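Local coordinates for mandelate racemase/muconate lactonizing enzyme-like protein (Rubrobacter xylanophilus DSM 9941, PDB 3CYJ) that belongs to the enolase superfamily, pairing an enolase-like N-terminal domain with a TIM-barrel domain that holds a sodium ion, at residues E230-L235 against I245-Y250. Sequence-based numbering, arbitrary orientation.
Sequences EGLRLL and IAAGEY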
loop_
_atom_site.group_PDB
_atom_site.type_symbol
_atom_site.label_atom_id
_atom_site.label_comp_id
_atom_site.label_asym_id
_atom_site.label_seq_id
_atom_site.Cartn_x
_atom_site.Cartn_y
_atom_site.Cartn_z
ATOM N N GLU A 230 9.124 -5.835 10.243
ATOM C CA GLU A 230 7.770 -5.517 10.669
ATOM C C GLU A 230 7.669 -5.303 12.192
ATOM O O GLU A 230 6.906 -4.446 12.673
ATOM C CB GLU A 230 6.823 -6.621 10.239
ATOM C CG GLU A 230 5.540 -6.717 11.109
ATOM C CD GLU A 230 4.518 -5.646 10.720
ATOM O OE1 GLU A 230 3.703 -5.240 11.601
ATOM O OE2 GLU A 230 4.557 -5.205 9.529
ATOM N N GLY A 231 8.433 -6.096 12.954
ATOM C CA GLY A 231 8.527 -5.838 14.391
ATOM C C GLY A 231 9.142 -4.487 14.768
ATOM O O GLY A 231 8.694 -3.835 15.717
ATOM N N LEU A 232 10.199 -4.101 14.054
ATOM C CA LEU A 232 10.882 -2.850 14.283
ATOM C C LEU A 232 9.965 -1.689 13.955
ATOM O O LEU A 232 9.870 -0.724 14.714
ATOM C CB LEU A 232 12.142 -2.763 13.416
ATOM C CG LEU A 232 13.381 -3.523 13.874
ATOM C CD1 LEU A 232 14.464 -3.405 12.834
ATOM C CD2 LEU A 232 13.882 -2.992 15.213
ATOM N N ARG A 233 9.250 -1.826 12.842
ATOM C CA ARG A 233 8.355 -0.796 12.307
ATOM C C ARG A 233 7.234 -0.614 13.293
ATOM O O ARG A 233 6.828 0.515 13.556
ATOM C CB ARG A 233 7.828 -1.233 10.923
ATOM C CG ARG A 233 7.299 -0.127 10.003
ATOM C CD ARG A 233 7.383 -0.543 8.492
ATOM N NE ARG A 233 6.602 -1.758 8.204
ATOM C CZ ARG A 233 7.082 -2.867 7.616
ATOM N NH1 ARG A 233 8.361 -2.932 7.227
ATOM N NH2 ARG A 233 6.271 -3.921 7.411
ATOM N N LEU A 234 6.747 -1.730 13.856
ATOM C CA LEU A 234 5.719 -1.682 14.887
ATOM C C LEU A 234 6.197 -0.868 16.094
ATOM O O LEU A 234 5.442 -0.007 16.624
ATOM C CB LEU A 234 5.301 -3.094 15.348
ATOM C CG LEU A 234 4.514 -3.108 16.687
ATOM C CD1 LEU A 234 3.024 -2.897 16.413
ATOM C CD2 LEU A 234 4.709 -4.364 17.619
ATOM N N LEU A 235 7.428 -1.139 16.541
ATOM C CA LEU A 235 7.946 -0.424 17.691
ATOM C C LEU A 235 8.272 1.043 17.397
ATOM O O LEU A 235 8.170 1.905 18.271
ATOM C CB LEU A 235 9.183 -1.113 18.266
ATOM C CG LEU A 235 8.742 -2.238 19.181
ATOM C CD1 LEU A 235 9.644 -3.337 18.810
ATOM C CD2 LEU A 235 8.924 -1.828 20.643
ATOM N N ILE A 245 14.108 4.208 18.509
ATOM C CA ILE A 245 14.258 2.796 18.168
ATOM C C ILE A 245 15.431 2.696 17.241
ATOM O O ILE A 245 15.410 3.310 16.206
ATOM C CB ILE A 245 12.959 2.196 17.547
ATOM C CG1 ILE A 245 11.758 2.298 18.536
ATOM C CG2 ILE A 245 13.182 0.753 17.083
ATOM C CD1 ILE A 245 11.944 1.528 19.951
ATOM N N ALA A 246 16.491 1.972 17.625
ATOM C CA ALA A 246 17.715 1.883 16.774
ATOM C C ALA A 246 18.053 0.435 16.350
ATOM O O ALA A 246 17.811 -0.523 17.104
ATOM C CB ALA A 246 18.928 2.491 17.486
ATOM N N ALA A 247 18.642 0.289 15.155
ATOM C CA ALA A 247 19.057 -1.030 14.679
ATOM C C ALA A 247 20.034 -0.866 13.553
ATOM O O ALA A 247 20.135 0.219 13.018
ATOM C CB ALA A 247 17.850 -1.838 14.244
ATOM N N GLY A 248 20.772 -1.922 13.209
ATOM C CA GLY A 248 21.605 -1.862 12.031
ATOM C C GLY A 248 22.943 -2.547 11.891
ATOM O O GLY A 248 23.503 -2.576 10.763
ATOM N N GLU A 249 23.518 -3.078 12.958
ATOM C CA GLU A 249 24.822 -3.781 12.755
ATOM C C GLU A 249 24.977 -4.938 11.724
ATOM O O GLU A 249 26.084 -5.189 11.259
ATOM C CB GLU A 249 25.398 -4.259 14.070
ATOM C CG GLU A 249 24.381 -4.983 14.949
ATOM C CD GLU A 249 25.048 -5.703 16.071
ATOM O OE1 GLU A 249 24.476 -5.808 17.185
ATOM O OE2 GLU A 249 26.182 -6.163 15.828
ATOM N N TYR A 250 23.920 -5.644 11.355
ATOM C CA TYR A 250 24.155 -6.852 10.561
ATOM C C TYR A 250 23.873 -6.770 9.079
ATOM O O TYR A 250 23.897 -7.790 8.423
ATOM C CB TYR A 250 23.386 -8.033 11.145
ATOM C CG TYR A 250 23.746 -8.302 12.597
ATOM C CD1 TYR A 250 25.028 -8.735 12.951
ATOM C CD2 TYR A 250 22.818 -8.104 13.613
ATOM C CE1 TYR A 250 25.354 -8.986 14.303
ATOM C CE2 TYR A 250 23.139 -8.357 14.941
ATOM C CZ TYR A 250 24.400 -8.792 15.281
ATOM O OH TYR A 250 24.716 -9.012 16.601
#
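L232 and L235 come down from helix 229-238 onto I245 and A247 of the strand that follows it, the second half of a beta-alpha-beta crossover (strand 219-221, helix, strand 244-247) in the TIM barrel of this enolase-superfamily protein. The axes of 230-235 and 245-247 run roughly antiparallel, at 154°, and come within 9.2 Å of each other. The packing is tightest at L235: I245 CG1 lies 3.6 Å from the backbone O of L235, and its CD1 reaches on to L235 CB at 4.2 Å. I245 divides its two branches between the leucines. In I245, CG1 is anti to the carbonyl carbon (chi1 -60°) and leads to L235, while I245 CG2 meets L232 CD2 at 4.2 Å. No hydrogen bond crosses here; the side chains that meet are apolar, and all four touching residues are buried. P223, touched by both leucines, and A204 of helix 201-215, touched by L235, extend the contact. The far side of the helix is different in kind. There the bond from CA to CB of R233 is directed away from the strand, and R233 NH2 pairs with E230 OE2 in a salt bridge, at 3.0 Å, both residues partly exposed. Beyond A247, residues 248-250 make no contact with 230-235, and E249 is salt-bridged to R273. The side chain of A247 sits about 8 Å from the sodium ion held by D194, E221 and E222; A247 CB meets L232 CD1 at 4.0 Å.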